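Alpha-L-rhamnosidase (Streptomyces avermitilis, PDB 3W5M) hydrolyses terminal non-reducing alpha-L-rhamnose residues from plant glycosides such as naringin, rutin and hesperidin and from gum arabic. Local coordinates at residues A931-R941 with A958-T969. Numbering follows the deposited sequence.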
loop_
_atom_site.group_PDB
_atom_site.type_symbol
_atom_site.label_atom_id
_atom_site.label_comp_id
_atom_site.label_asym_id
_atom_site.label_seq_id
_atom_site.Cartn_x
_atom_site.Cartn_y
_atom_site.Cartn_z
ATOM N N ALA A 931 21.115 18.729 -2.448
ATOM C CA ALA A 931 20.431 19.685 -1.581
ATOM C C ALA A 931 21.282 19.976 -0.319
ATOM O O ALA A 931 21.227 21.059 0.232
ATOM C CB ALA A 931 19.041 19.170 -1.220
ATOM N N GLY A 932 22.084 19.011 0.108
ATOM C CA GLY A 932 22.957 19.228 1.260
ATOM C C GLY A 932 22.200 19.284 2.578
ATOM O O GLY A 932 22.453 20.163 3.410
ATOM N N ILE A 933 21.270 18.343 2.767
ATOM C CA ILE A 933 20.447 18.280 3.985
ATOM C C ILE A 933 20.506 16.863 4.505
ATOM O O ILE A 933 19.982 15.948 3.871
ATOM C CB ILE A 933 18.969 18.673 3.719
ATOM C CG1 ILE A 933 18.879 20.138 3.280
ATOM C CG2 ILE A 933 18.111 18.409 4.969
ATOM C CD1 ILE A 933 17.470 20.626 2.961
ATOM N N ALA A 934 21.172 16.656 5.640
ATOM C CA ALA A 934 21.338 15.308 6.198
ATOM C C ALA A 934 21.394 15.420 7.716
ATOM O O ALA A 934 21.761 16.454 8.215
ATOM C CB ALA A 934 22.609 14.653 5.669
ATOM N N PRO A 935 20.987 14.376 8.446
ATOM C CA PRO A 935 20.989 14.566 9.910
ATOM C C PRO A 935 22.365 14.300 10.537
ATOM O O PRO A 935 22.876 13.195 10.428
ATOM C CB PRO A 935 19.964 13.546 10.393
ATOM C CG PRO A 935 19.941 12.478 9.346
ATOM C CD PRO A 935 20.335 13.110 8.039
ATOM N N GLY A 936 22.948 15.313 11.180
ATOM C CA GLY A 936 24.175 15.136 11.981
ATOM C C GLY A 936 23.909 14.452 13.314
ATOM O O GLY A 936 24.730 13.670 13.810
ATOM N N ARG A 937 22.763 14.759 13.907
ATOM C CA ARG A 937 22.260 13.994 15.036
ATOM C C ARG A 937 20.843 13.543 14.685
ATOM O O ARG A 937 20.178 14.181 13.868
ATOM C CB ARG A 937 22.230 14.835 16.318
ATOM C CG ARG A 937 23.600 15.114 16.938
ATOM C CD ARG A 937 23.457 15.987 18.190
ATOM N NE ARG A 937 22.484 15.421 19.140
ATOM C CZ ARG A 937 21.787 16.116 20.041
ATOM N NH1 ARG A 937 21.927 17.435 20.159
ATOM N NH2 ARG A 937 20.937 15.479 20.828
ATOM N N ALA A 938 20.392 12.455 15.302
ATOM C CA ALA A 938 19.107 11.859 14.981
ATOM C C ALA A 938 17.987 12.881 15.051
ATOM O O ALA A 938 17.929 13.733 15.965
ATOM C CB ALA A 938 18.808 10.673 15.872
ATOM N N GLY A 939 17.121 12.820 14.052
ATOM C CA GLY A 939 15.978 13.724 13.976
ATOM C C GLY A 939 16.332 15.141 13.581
ATOM O O GLY A 939 15.506 16.040 13.733
ATOM N N TYR A 940 17.547 15.358 13.061
ATOM C CA TYR A 940 17.996 16.684 12.612
ATOM C C TYR A 940 18.139 17.705 13.753
ATOM O O TYR A 940 18.067 18.922 13.514
ATOM C CB TYR A 940 17.109 17.255 11.495
ATOM C CG TYR A 940 17.159 16.455 10.231
ATOM C CD1 TYR A 940 16.400 15.290 10.082
ATOM C CD2 TYR A 940 17.989 16.857 9.175
ATOM C CE1 TYR A 940 16.471 14.528 8.916
ATOM C CE2 TYR A 940 18.063 16.116 8.007
ATOM C CZ TYR A 940 17.312 14.957 7.879
ATOM O OH TYR A 940 17.404 14.228 6.701
ATOM N N ARG A 941 18.338 17.217 14.976
ATOM C CA ARG A 941 18.719 18.086 16.094
ATOM C C ARG A 941 19.970 18.885 15.723
ATOM O O ARG A 941 20.145 20.031 16.151
ATOM C CB ARG A 941 18.974 17.269 17.365
ATOM C CG ARG A 941 18.952 18.117 18.625
ATOM C CD ARG A 941 17.732 19.031 18.615
ATOM N NE ARG A 941 17.712 19.958 19.742
ATOM C CZ ARG A 941 17.308 19.639 20.969
ATOM N NH1 ARG A 941 16.887 18.411 21.250
ATOM N NH2 ARG A 941 17.331 20.553 21.921
ATOM N N ALA A 958 16.128 23.532 -1.865
ATOM C CA ALA A 958 15.364 22.469 -1.201
ATOM C C ALA A 958 14.743 22.982 0.089
ATOM O O ALA A 958 15.279 23.896 0.733
ATOM C CB ALA A 958 16.264 21.285 -0.894
ATOM N N THR A 959 13.610 22.399 0.476
ATOM C CA THR A 959 13.079 22.603 1.822
ATOM C C THR A 959 12.610 21.249 2.362
ATOM O O THR A 959 11.818 20.551 1.704
ATOM C CB THR A 959 11.898 23.590 1.829
ATOM O OG1 THR A 959 12.318 24.860 1.307
ATOM C CG2 THR A 959 11.356 23.783 3.264
ATOM N N PHE A 960 13.120 20.876 3.531
ATOM C CA PHE A 960 12.728 19.659 4.216
ATOM C C PHE A 960 11.867 20.041 5.416
ATOM O O PHE A 960 12.294 20.833 6.249
ATOM C CB PHE A 960 13.968 18.892 4.657
ATOM C CG PHE A 960 13.682 17.713 5.529
ATOM C CD1 PHE A 960 12.792 16.707 5.129
ATOM C CD2 PHE A 960 14.319 17.592 6.761
ATOM C CE1 PHE A 960 12.553 15.619 5.940
ATOM C CE2 PHE A 960 14.064 16.513 7.588
ATOM C CZ PHE A 960 13.175 15.530 7.184
ATOM N N ALA A 961 10.650 19.488 5.499
ATOM C CA ALA A 961 9.748 19.774 6.617
ATOM C C ALA A 961 10.114 18.848 7.783
ATOM O O ALA A 961 9.502 17.778 7.969
ATOM C CB ALA A 961 8.299 19.548 6.200
ATOM N N SER A 962 11.131 19.218 8.556
ATOM C CA SER A 962 11.537 18.382 9.684
ATOM C C SER A 962 10.543 18.534 10.838
ATOM O O SER A 962 9.731 19.468 10.848
ATOM C CB SER A 962 12.965 18.729 10.149
ATOM O OG SER A 962 12.944 19.815 11.047
ATOM N N LEU A 963 10.643 17.654 11.845
ATOM C CA LEU A 963 9.791 17.807 13.057
ATOM C C LEU A 963 10.014 19.129 13.826
ATOM O O LEU A 963 9.067 19.656 14.439
ATOM C CB LEU A 963 9.891 16.604 14.018
ATOM C CG LEU A 963 9.650 15.208 13.416
ATOM C CD1 LEU A 963 9.502 14.168 14.527
ATOM C CD2 LEU A 963 8.401 15.208 12.538
ATOM N N HIS A 964 11.232 19.681 13.753
ATOM C CA HIS A 964 11.539 20.960 14.387
ATOM C C HIS A 964 11.099 22.159 13.528
ATOM O O HIS A 964 11.176 23.289 13.979
ATOM C CB HIS A 964 13.025 21.057 14.684
ATOM C CG HIS A 964 13.509 20.014 15.650
ATOM N ND1 HIS A 964 13.430 20.173 17.015
ATOM C CD2 HIS A 964 14.096 18.811 15.447
ATOM C CE1 HIS A 964 13.941 19.109 17.613
ATOM N NE2 HIS A 964 14.340 18.260 16.684
ATOM N N GLY A 965 10.635 21.890 12.308
ATOM C CA GLY A 965 10.225 22.944 11.358
ATOM C C GLY A 965 11.090 22.907 10.098
ATOM O O GLY A 965 11.929 21.990 9.917
ATOM N N PRO A 966 10.925 23.908 9.217
ATOM C CA PRO A 966 11.599 23.811 7.910
ATOM C C PRO A 966 13.131 23.944 7.966
ATOM O O PRO A 966 13.678 24.796 8.679
ATOM C CB PRO A 966 10.944 24.929 7.080
ATOM C CG PRO A 966 10.426 25.904 8.084
ATOM C CD PRO A 966 10.130 25.144 9.355
ATOM N N VAL A 967 13.798 23.057 7.242
ATOM C CA VAL A 967 15.226 23.134 7.019
ATOM C C VAL A 967 15.381 23.412 5.526
ATOM O O VAL A 967 15.032 22.571 4.705
ATOM C CB VAL A 967 15.933 21.841 7.428
ATOM C CG1 VAL A 967 17.419 21.906 7.078
ATOM C CG2 VAL A 967 15.758 21.635 8.929
ATOM N N SER A 968 15.865 24.606 5.176
ATOM C CA SER A 968 15.979 24.992 3.767
ATOM C C SER A 968 17.406 25.280 3.334
ATOM O O SER A 968 18.230 25.714 4.142
ATOM C CB SER A 968 15.105 26.200 3.468
ATOM O OG SER A 968 13.777 25.910 3.870
ATOM N N THR A 969 17.683 25.008 2.058
ATOM C CA THR A 969 18.962 25.339 1.428
ATOM C C THR A 969 18.723 25.925 0.038
ATOM O O THR A 969 17.724 25.625 -0.610
ATOM C CB THR A 969 19.920 24.135 1.268
ATOM O OG1 THR A 969 19.305 23.121 0.454
ATOM C CG2 THR A 969 20.330 23.552 2.609
HETATM O O HOH W 1 15.364 15.163 17.240
HETATM O O HOH W 2 15.279 20.233 12.433
#
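Y940 lays one face of its ring over the CE2 corner of F960: Y940 CE1 to F960 CE2 is 3.4 Å, and the planes, inclined at 48°, make the pair oblique rather than stacked. P935 CB sits over the centre of the tyrosine's other face, which holds the ring between the two residues. Without that ring, as with an alanine at Y940, the space between P935 CB and F960 CE2 would probably be left unfilled, and F960 CE2 would lose its partner. Earlier in the same segment, I933 divides its branches over the hairpin formed by strands 955-962 and 965-974. I933 CG2, set anti to the backbone N by a chi1 of -64° (measured to CG1), lies 4.1 Å from V967 CG1 and also meets F960 CB, while I933 CD1 runs to A958 CB and the carbonyl of V967. A931 CB meets A958 CB at 3.5 Å, and F600 of the neighbouring strand 600-604 touches both alanines. The direct hydrogen bond across the contact is T969 OG1 to A931 O, 2.8 Å, its donor tilted 18° from the carbonyl plane, near the end of helix 923-929. At the hairpin's type I turn, S962 to G965, H964 turns its ring edge to G939, with CD2 3.6 Å from G939 O. One water donates to both Y940 O and S962 OG; another links A938 O to H964 NE2, weakly at the latter. The segment leaving the helix thus packs on the hairpin within the C-terminal beta domain, away from the rhamnose- and calcium-binding sites. Apolar and aromatic side chains make most of the interface, which suggests that cohesion rests mainly on their buried surface.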